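Local coordinates for protein effector EagT6 (Pseudomonas aeruginosa, PDB 1TU1) that plays an essential role, as a homodimer, in loading the toxin Tse6 onto VgrG1a and so in its delivery to target cells, at the interface of chains A and B. Residues are numbered along the deposited sequence; one frame, centred on the assembly and turned at random. Chains: chain A/B, hypothetical protein PA0094.

Contact 1: the interface of chains A and B. Residues chain A 9, 24-27; chain B 6, 8, 23.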
ATOM      1  N   HIS A   9       0.601   7.942  -6.112  1.00 22.67           N
ATOM      2  CA  HIS A   9      -0.350   8.469  -7.089  1.00 23.35           C
ATOM      3  C   HIS A   9      -0.759   9.900  -6.736  1.00 23.34           C
ATOM      4  O   HIS A   9      -0.931  10.729  -7.632  1.00 24.02           O
ATOM      5  CB  HIS A   9      -1.570   7.551  -7.183  1.00 23.36           C
ATOM      6  CG  HIS A   9      -2.564   7.963  -8.231  1.00 25.73           C
ATOM      7  ND1 HIS A   9      -2.228   8.111  -9.559  1.00 28.48           N
ATOM      8  CD2 HIS A   9      -3.893   8.227  -8.145  1.00 28.88           C
ATOM      9  CE1 HIS A   9      -3.303   8.476 -10.245  1.00 32.14           C
ATOM     10  NE2 HIS A   9      -4.326   8.559  -9.409  1.00 30.52           N
ATOM     11  N   ILE A  24       1.358  -1.721  -0.227  1.00 20.72           N
ATOM     12  CA  ILE A  24       0.478  -2.561  -1.036  1.00 21.26           C
ATOM     13  C   ILE A  24      -0.561  -1.694  -1.764  1.00 20.73           C
ATOM     14  O   ILE A  24      -1.276  -0.886  -1.147  1.00 20.92           O
ATOM     15  CB  ILE A  24      -0.211  -3.607  -0.119  0.66 22.20           C
ATOM     16  CG1 ILE A  24       0.824  -4.433   0.661  0.66 25.38           C
ATOM     17  CG2 ILE A  24      -1.062  -4.574  -0.912  0.66 23.08           C
ATOM     18  CD1 ILE A  24       0.242  -5.188   1.814  0.66 28.71           C
ATOM     19  N   ASN A  25      -0.615  -1.804  -3.086  1.00 20.28           N
ATOM     20  CA  ASN A  25      -1.706  -1.193  -3.842  1.00 20.17           C
ATOM     21  C   ASN A  25      -2.829  -2.186  -3.973  1.00 20.37           C
ATOM     22  O   ASN A  25      -2.601  -3.342  -4.321  1.00 19.51           O
ATOM     23  CB  ASN A  25      -1.260  -0.714  -5.203  1.00 20.09           C
ATOM     24  CG  ASN A  25      -0.130   0.281  -5.120  1.00 21.13           C
ATOM     25  OD1 ASN A  25      -0.341   1.475  -4.848  1.00 23.04           O
ATOM     26  ND2 ASN A  25       1.095  -0.216  -5.286  1.00 15.68           N
ATOM     27  N   ILE A  26      -4.051  -1.753  -3.665  1.00 19.92           N
ATOM     28  CA  ILE A  26      -5.176  -2.670  -3.586  1.00 20.61           C
ATOM     29  C   ILE A  26      -6.283  -2.101  -4.468  1.00 21.76           C
ATOM     30  O   ILE A  26      -6.669  -0.940  -4.278  1.00 20.77           O
ATOM     31  CB  ILE A  26      -5.682  -2.823  -2.150  1.00 20.66           C
ATOM     32  CG1 ILE A  26      -4.573  -3.379  -1.227  1.00 20.67           C
ATOM     33  CG2 ILE A  26      -6.938  -3.689  -2.126  1.00 21.27           C
ATOM     34  CD1 ILE A  26      -4.905  -3.316   0.234  1.00 21.29           C
ATOM     35  N   PHE A  27      -6.766  -2.922  -5.395  1.00 21.54           N
ATOM     36  CA  PHE A  27      -7.890  -2.585  -6.277  1.00 22.74           C
ATOM     37  C   PHE A  27      -8.940  -3.697  -6.235  1.00 24.09           C
ATOM     38  O   PHE A  27      -8.615  -4.878  -6.271  1.00 25.21           O
ATOM     39  CB  PHE A  27      -7.416  -2.341  -7.704  1.00 22.18           C
ATOM     40  CG  PHE A  27      -6.421  -1.252  -7.808  1.00 22.07           C
ATOM     41  CD1 PHE A  27      -6.823   0.064  -7.877  1.00 22.05           C
ATOM     42  CD2 PHE A  27      -5.046  -1.539  -7.779  1.00 22.43           C
ATOM     43  CE1 PHE A  27      -5.906   1.082  -7.954  1.00 22.77           C
ATOM     44  CE2 PHE A  27      -4.133  -0.522  -7.859  1.00 22.15           C
ATOM     45  CZ  PHE A  27      -4.545   0.779  -7.947  1.00 21.57           C
TER
ATOM     46  N   TYR B   6      -2.495   5.186 -13.425  1.00 28.30           N
ATOM     47  CA  TYR B   6      -2.207   5.182 -12.000  1.00 25.72           C
ATOM     48  C   TYR B   6      -0.700   5.128 -11.808  1.00 25.75           C
ATOM     49  O   TYR B   6      -0.024   4.296 -12.413  1.00 24.11           O
ATOM     50  CB  TYR B   6      -2.869   3.972 -11.340  1.00 24.63           C
ATOM     51  CG  TYR B   6      -2.696   3.933  -9.858  1.00 24.05           C
ATOM     52  CD1 TYR B   6      -3.562   4.618  -9.008  1.00 22.64           C
ATOM     53  CD2 TYR B   6      -1.657   3.209  -9.283  1.00 22.40           C
ATOM     54  CE1 TYR B   6      -3.374   4.583  -7.622  1.00 22.98           C
ATOM     55  CE2 TYR B   6      -1.475   3.175  -7.925  1.00 21.65           C
ATOM     56  CZ  TYR B   6      -2.333   3.862  -7.088  1.00 22.16           C
ATOM     57  OH  TYR B   6      -2.114   3.860  -5.724  1.00 19.72           O
ATOM     58  N   LEU B   8       2.602   4.549  -9.401  1.00 22.92           N
ATOM     59  CA  LEU B   8       3.241   3.998  -8.226  1.00 21.56           C
ATOM     60  C   LEU B   8       4.758   4.156  -8.373  1.00 21.17           C
ATOM     61  O   LEU B   8       5.255   4.617  -9.395  1.00 20.98           O
ATOM     62  CB  LEU B   8       2.813   2.564  -7.956  1.00 21.36           C
ATOM     63  CG  LEU B   8       2.919   1.514  -9.047  1.00 20.93           C
ATOM     64  CD1 LEU B   8       3.224   0.145  -8.399  1.00 23.12           C
ATOM     65  CD2 LEU B   8       1.651   1.455  -9.878  1.00 21.47           C
ATOM     66  N   SER B  23      -5.430   1.373  -1.673  1.00 20.05           N
ATOM     67  CA  SER B  23      -3.981   1.293  -1.572  1.00 20.03           C
ATOM     68  C   SER B  23      -3.453   1.913  -0.281  1.00 20.30           C
ATOM     69  O   SER B  23      -3.994   2.895   0.244  1.00 18.19           O
ATOM     70  CB  SER B  23      -3.318   1.971  -2.773  1.00 19.17           C
ATOM     71  OG  SER B  23      -3.694   1.302  -3.983  1.00 20.02           O
TER
HETATM   72  O   HOH W   1       0.247   5.112  -5.766  1.00 19.69           O
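Two rings of chain A take up the aromatic ring of B:Tyr6 in different ways, a compact example of how one tyrosine can serve a homodimer interface through its faces and its hydroxyl. The imidazole of A:His9 stacks on it, with centroids 4.5 Å apart and planes inclined by 27°, and B:Tyr6 CD1 lies over the centre of the imidazole. A:His9 CG stands anti to its own backbone N (chi1 -176°), which lays CB and the ring along the CD1-CE1 side of the tyrosine. A:Phe27 meets the opposite face with its CZ edge: CZ sits over the ring centre, 3.9 Å from B:Tyr6 CZ, with the planes perpendicular. B:Tyr6 OH, the phenol hydroxyl, donates to the side-chain carbonyl OD1 of A:Asn25 (3.1 Å), approaching 30° out of the carbonyl plane. Water 1 lies 2.7 Å from B:Tyr6 OH and also bonds the backbone N of A:His9, so direct and water-mediated links together fix the hydroxyl. Beside them the hydroxyl OG of B:Ser23 accepts the backbone N-H of A:Ile26 at 3.1 Å. In the fold, strand 3-7 of chain B brings its tyrosine between strand 25-29 of chain A and the loop residue A:His9, which follows strand 3-7 of its own chain.

Contact 2: the interface of chains A and B. Residues chain A 7-8, 11-12, 142; chain B 7, 140, 142.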
ATOM      1  N   ARG A   7       7.574   8.023  -5.040  1.00 24.42           N
ATOM      2  CA  ARG A   7       6.437   8.453  -5.828  1.00 25.77           C
ATOM      3  C   ARG A   7       5.215   7.594  -5.495  1.00 24.30           C
ATOM      4  O   ARG A   7       5.284   6.343  -5.497  1.00 23.63           O
ATOM      5  CB  ARG A   7       6.712   8.379  -7.340  0.51 26.19           C
ATOM      6  CG  ARG A   7       8.125   8.715  -7.768  0.51 30.83           C
ATOM      7  CD  ARG A   7       8.692   9.997  -7.177  0.51 36.42           C
ATOM      8  NE  ARG A   7       9.887  10.550  -7.831  0.51 41.47           N
ATOM      9  CZ  ARG A   7      10.923   9.873  -8.337  0.51 44.76           C
ATOM     10  NH1 ARG A   7      10.983   8.543  -8.334  0.51 46.22           N
ATOM     11  NH2 ARG A   7      11.931  10.558  -8.879  0.51 46.25           N
ATOM     12  N   LEU A   8       4.113   8.276  -5.167  1.00 22.45           N
ATOM     13  CA  LEU A   8       2.795   7.656  -5.101  1.00 21.82           C
ATOM     14  C   LEU A   8       1.814   8.443  -5.992  1.00 22.06           C
ATOM     15  O   LEU A   8       2.183   9.425  -6.630  1.00 22.03           O
ATOM     16  CB  LEU A   8       2.300   7.530  -3.661  1.00 21.22           C
ATOM     17  CG  LEU A   8       2.280   8.746  -2.737  1.00 20.50           C
ATOM     18  CD1 LEU A   8       1.192   8.597  -1.697  1.00 20.71           C
ATOM     19  CD2 LEU A   8       3.617   8.956  -2.055  1.00 22.13           C
ATOM     20  N   ALA A  11       1.000  12.025  -4.473  1.00 23.42           N
ATOM     21  CA  ALA A  11       2.063  12.860  -3.934  1.00 23.07           C
ATOM     22  C   ALA A  11       3.464  12.268  -4.171  1.00 23.26           C
ATOM     23  O   ALA A  11       3.599  11.132  -4.609  1.00 22.54           O
ATOM     24  CB  ALA A  11       1.857  13.017  -2.436  1.00 23.65           C
ATOM     25  N   ASP A  12       4.484  13.061  -3.856  1.00 23.72           N
ATOM     26  CA  ASP A  12       5.867  12.599  -3.756  1.00 23.73           C
ATOM     27  C   ASP A  12       6.392  13.026  -2.423  1.00 23.05           C
ATOM     28  O   ASP A  12       5.987  14.057  -1.904  1.00 22.73           O
ATOM     29  CB  ASP A  12       6.717  13.230  -4.845  1.00 24.40           C
ATOM     30  CG  ASP A  12       6.166  12.966  -6.190  1.00 28.62           C
ATOM     31  OD1 ASP A  12       6.431  11.872  -6.716  1.00 29.34           O
ATOM     32  OD2 ASP A  12       5.362  13.747  -6.754  1.00 33.84           O
ATOM     33  N   ARG A 142       8.981   1.424 -14.063  1.00 34.40           N
ATOM     34  CA  ARG A 142       9.720   2.672 -14.035  1.00 37.23           C
ATOM     35  C   ARG A 142      11.214   2.362 -13.855  1.00 38.49           C
ATOM     36  O   ARG A 142      11.581   1.538 -13.020  1.00 37.78           O
ATOM     37  CB  ARG A 142       9.231   3.547 -12.886  0.51 37.51           C
ATOM     38  CG  ARG A 142       9.830   4.946 -12.845  0.51 40.18           C
ATOM     39  CD  ARG A 142       9.301   5.837 -11.714  0.51 42.83           C
ATOM     40  NE  ARG A 142       8.032   6.488 -12.059  0.51 45.78           N
ATOM     41  CZ  ARG A 142       6.822   5.945 -11.909  0.51 48.75           C
ATOM     42  NH1 ARG A 142       6.672   4.730 -11.412  0.51 50.55           N
ATOM     43  NH2 ARG A 142       5.739   6.621 -12.256  0.51 50.16           N
TER
ATOM     44  N   ARG B   7      -0.193   5.975 -10.923  1.00 25.65           N
ATOM     45  CA  ARG B   7       1.229   6.082 -10.674  1.00 26.37           C
ATOM     46  C   ARG B   7       1.601   5.429  -9.330  1.00 24.53           C
ATOM     47  O   ARG B   7       0.965   5.662  -8.280  1.00 23.77           O
ATOM     48  CB  ARG B   7       1.612   7.568 -10.698  0.56 26.92           C
ATOM     49  CG  ARG B   7       3.067   7.885 -10.475  0.56 29.88           C
ATOM     50  CD  ARG B   7       3.398   9.379 -10.662  0.56 34.17           C
ATOM     51  NE  ARG B   7       3.068  10.143  -9.459  0.56 38.19           N
ATOM     52  CZ  ARG B   7       3.870  11.011  -8.835  0.56 40.60           C
ATOM     53  NH1 ARG B   7       5.092  11.278  -9.290  0.56 43.22           N
ATOM     54  NH2 ARG B   7       3.441  11.618  -7.738  0.56 39.62           N
ATOM     55  N   VAL B 140       4.947  16.577  -1.170  1.00 24.79           N
ATOM     56  CA  VAL B 140       4.283  17.477  -2.105  1.00 25.88           C
ATOM     57  C   VAL B 140       3.080  16.798  -2.766  1.00 26.19           C
ATOM     58  O   VAL B 140       3.237  15.902  -3.589  1.00 25.99           O
ATOM     59  CB  VAL B 140       5.277  17.937  -3.207  1.00 26.39           C
ATOM     60  CG1 VAL B 140       4.582  18.897  -4.203  1.00 27.48           C
ATOM     61  CG2 VAL B 140       6.509  18.607  -2.568  1.00 25.71           C
ATOM     62  N   ARG B 142       0.227  15.901  -5.285  1.00 33.79           N
ATOM     63  CA  ARG B 142       0.115  16.025  -6.718  1.00 37.00           C
ATOM     64  C   ARG B 142      -1.214  16.729  -6.990  1.00 38.87           C
ATOM     65  O   ARG B 142      -2.201  16.481  -6.298  1.00 38.99           O
ATOM     66  CB  ARG B 142       0.138  14.645  -7.363  1.00 37.55           C
ATOM     67  CG  ARG B 142       0.011  14.635  -8.872  1.00 42.20           C
ATOM     68  CD  ARG B 142       0.362  13.302  -9.513  1.00 46.68           C
ATOM     69  NE  ARG B 142       1.810  13.232  -9.709  1.00 52.09           N
ATOM     70  CZ  ARG B 142       2.438  13.491 -10.856  1.00 55.68           C
ATOM     71  NH1 ARG B 142       1.768  13.835 -11.958  1.00 57.56           N
ATOM     72  NH2 ARG B 142       3.762  13.416 -10.904  1.00 57.42           N
TER
HETATM   73  O   HOH W   2       4.223  15.991  -6.166  1.00 35.12           O
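This is a two-fold symmetric homodimer interface in which a short antiparallel beta bridge and a salt bridge join the N-terminal segment of chain A to chain B, helping to hold the dimer together. The bridge pairs A:Asp12 with B:Val140: the backbone N of B:Val140 donates to A:Asp12 O at 2.8 Å, and A:Asp12 N returns a bond to B:Val140 O at 3.1 Å. Water 2 ties the carboxylate OD2 of A:Asp12 to that same valine carbonyl, adding a side-chain link to the backbone pair. B:Arg7 forms a salt bridge with A:Asp12, and its NH2 donates to A:Asp12 OD2 at 3.0 Å in a nearly straight bond. The oxygen lies in the guanidinium plane, yet the nitrogen comes from above the carboxylate plane, and the two planes stand 74° apart. The bonds from NH1 and NH2 to OD1 are weak. B:Arg7 runs extended until it bends at chi3 (82°), which turns NH2 toward the backbone carbonyl of A:Leu8 as well, 2.8 Å from A:Leu8 O; this bond is strongly bent, the oxygen lying 40° out of the guanidinium plane. A:Arg7 CB lies against one guanidinium face and B:Arg142 NE against the other, toward the rim. The site joins strand 11-16 of chain A to strand 140-141 of chain B, with strand 3-7 of chain B supplying the arginine.

Contact 3: the interface of chains A and B. Residues chain A 8, 10-11, 13; chain B 25, 42, 44, 114.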
ATOM      1  N   LEU A   8       4.113   8.276  -5.167  1.00 22.45           N
ATOM      2  CA  LEU A   8       2.795   7.656  -5.101  1.00 21.82           C
ATOM      3  C   LEU A   8       1.814   8.443  -5.992  1.00 22.06           C
ATOM      4  O   LEU A   8       2.183   9.425  -6.630  1.00 22.03           O
ATOM      5  CB  LEU A   8       2.300   7.530  -3.661  1.00 21.22           C
ATOM      6  CG  LEU A   8       2.280   8.746  -2.737  1.00 20.50           C
ATOM      7  CD1 LEU A   8       1.192   8.597  -1.697  1.00 20.71           C
ATOM      8  CD2 LEU A   8       3.617   8.956  -2.055  1.00 22.13           C
ATOM      9  N   GLU A  10      -0.784  10.191  -5.441  1.00 22.62           N
ATOM     10  CA  GLU A  10      -1.318  11.433  -4.891  1.00 23.00           C
ATOM     11  C   GLU A  10      -0.271  12.433  -4.467  1.00 23.46           C
ATOM     12  O   GLU A  10      -0.616  13.576  -4.145  1.00 23.32           O
ATOM     13  CB  GLU A  10      -2.182  11.106  -3.675  1.00 22.64           C
ATOM     14  CG  GLU A  10      -3.329  10.169  -4.010  1.00 22.71           C
ATOM     15  CD  GLU A  10      -2.968   8.700  -3.848  1.00 24.55           C
ATOM     16  OE1 GLU A  10      -1.748   8.379  -3.723  1.00 20.75           O
ATOM     17  OE2 GLU A  10      -3.900   7.877  -3.867  1.00 24.28           O
ATOM     18  N   ALA A  11       1.000  12.025  -4.473  1.00 23.42           N
ATOM     19  CA  ALA A  11       2.063  12.860  -3.934  1.00 23.07           C
ATOM     20  C   ALA A  11       3.464  12.268  -4.171  1.00 23.26           C
ATOM     21  O   ALA A  11       3.599  11.132  -4.609  1.00 22.54           O
ATOM     22  CB  ALA A  11       1.857  13.017  -2.436  1.00 23.65           C
ATOM     23  N   LEU A  13       7.301  12.247  -1.862  1.00 22.15           N
ATOM     24  CA  LEU A  13       8.005  12.658  -0.653  1.00 22.35           C
ATOM     25  C   LEU A  13       9.347  11.959  -0.563  1.00 22.78           C
ATOM     26  O   LEU A  13       9.550  10.937  -1.208  1.00 22.20           O
ATOM     27  CB  LEU A  13       7.189  12.388   0.602  1.00 22.30           C
ATOM     28  CG  LEU A  13       7.071  10.950   1.150  1.00 23.34           C
ATOM     29  CD1 LEU A  13       6.435  10.988   2.512  1.00 23.94           C
ATOM     30  CD2 LEU A  13       6.269  10.089   0.190  1.00 24.56           C
TER
ATOM     31  N   ASN B  25       0.452   2.783   1.578  1.00 18.59           N
ATOM     32  CA  ASN B  25       1.912   2.772   1.673  1.00 18.86           C
ATOM     33  C   ASN B  25       2.318   2.574   3.125  1.00 19.34           C
ATOM     34  O   ASN B  25       1.713   3.161   4.050  1.00 18.25           O
ATOM     35  CB  ASN B  25       2.516   4.027   1.068  1.00 18.03           C
ATOM     36  CG  ASN B  25       2.100   4.230  -0.372  1.00 20.59           C
ATOM     37  OD1 ASN B  25       2.685   3.665  -1.323  1.00 23.41           O
ATOM     38  ND2 ASN B  25       1.067   5.026  -0.552  1.00 15.74           N
ATOM     39  N   ILE B  42       0.747   5.688   4.826  1.00 18.57           N
ATOM     40  CA  ILE B  42      -0.011   6.646   4.042  1.00 19.25           C
ATOM     41  C   ILE B  42      -1.250   5.925   3.566  1.00 19.36           C
ATOM     42  O   ILE B  42      -1.160   4.895   2.867  1.00 19.94           O
ATOM     43  CB  ILE B  42       0.767   7.164   2.831  1.00 19.12           C
ATOM     44  CG1 ILE B  42       2.164   7.664   3.229  1.00 19.11           C
ATOM     45  CG2 ILE B  42      -0.039   8.253   2.076  1.00 21.18           C
ATOM     46  CD1 ILE B  42       2.993   8.116   2.022  1.00 22.18           C
ATOM     47  N   ARG B  44      -5.724   6.491   2.381  1.00 20.64           N
ATOM     48  CA  ARG B  44      -6.637   7.386   1.659  1.00 21.28           C
ATOM     49  C   ARG B  44      -8.022   7.239   2.259  1.00 21.91           C
ATOM     50  O   ARG B  44      -8.411   6.144   2.626  1.00 21.27           O
ATOM     51  CB  ARG B  44      -6.728   7.006   0.190  1.00 21.49           C
ATOM     52  CG  ARG B  44      -5.465   7.293  -0.620  1.00 22.03           C
ATOM     53  CD  ARG B  44      -4.412   6.188  -0.426  1.00 22.15           C
ATOM     54  NE  ARG B  44      -3.322   6.290  -1.380  1.00 22.91           N
ATOM     55  CZ  ARG B  44      -2.109   5.782  -1.181  1.00 21.77           C
ATOM     56  NH1 ARG B  44      -1.817   5.122  -0.061  1.00 21.74           N
ATOM     57  NH2 ARG B  44      -1.195   5.965  -2.101  1.00 21.13           N
ATOM     58  N   LEU B 114      -5.690  12.439   1.984  1.00 19.65           N
ATOM     59  CA  LEU B 114      -4.445  11.676   2.156  1.00 20.32           C
ATOM     60  C   LEU B 114      -4.069  11.764   3.617  1.00 20.39           C
ATOM     61  O   LEU B 114      -3.961  12.858   4.167  1.00 20.99           O
ATOM     62  CB  LEU B 114      -3.363  12.242   1.235  1.00 21.08           C
ATOM     63  CG  LEU B 114      -2.078  11.424   0.990  1.00 24.28           C
ATOM     64  CD1 LEU B 114      -2.427  10.167   0.214  1.00 27.02           C
ATOM     65  CD2 LEU B 114      -1.052  12.269   0.211  1.00 25.82           C
TER
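A:Glu10 and B:Arg44 form the charged part of this dimer contact, a salt bridge in which the guanidinium offers its NE side to both carboxylate oxygens. B:Arg44 NE donates to A:Glu10 OE2 at 3.0 Å in an almost straight bond (175° at H). The oxygen lies in the guanidinium plane, although NE reaches it from above the carboxylate plane. The companion bond, from B:Arg44 NH2 to A:Glu10 OE1, is also 3.0 Å and meets the oxygen on its syn side, though tilted out of both planes. Because the two flat groups are turned 61° from each other, this is a twisted two-point grip that should restrain the rotation of both. Bends at chi2 of A:Glu10 (90°) and of B:Arg44 bring the ends of the side chains together.

The apolar contacts flank this pair. B:Leu114 spreads its methyls between two residues of chain A, with CD1 4.0 Å from the A:Glu10 CB and CD2 at the same distance from the A:Ala11 CB. A:Leu8 sends CD1 to the branch methyl CG2 of B:Ile42, at 4.0 Å.

A third kind is van der Waals packing of a methyl on polar nitrogens: A:Leu8 CD1 also lies near the amide ND2 of B:Asn25 and 3.6 Å from B:Arg44 NH2.

In the fold, the chain A turn between strands 3-7 and 11-16, together with the start of the latter, lies against strands 25-29, 38-45 and 113-120 of chain B.

The three contacts form one continuous stretch of the dimer interface: contacts 2 and 3 have C-alpha centres about 7 Å apart, while contact 1 lies about 10 Å from contact 3 and about 11 Å from contact 2. Contacts 2 and 3 share A:Leu8 and A:Ala11, so the turn after strand 3-7 and the start of strand 11-16 face two environments in the partner. Contact 1 draws on A:His9 from that turn. The two-fold axis repeats every contact with the chains exchanged, and this reciprocal use of the N-terminal segment suits the homodimer, two copies of which engage Tse6.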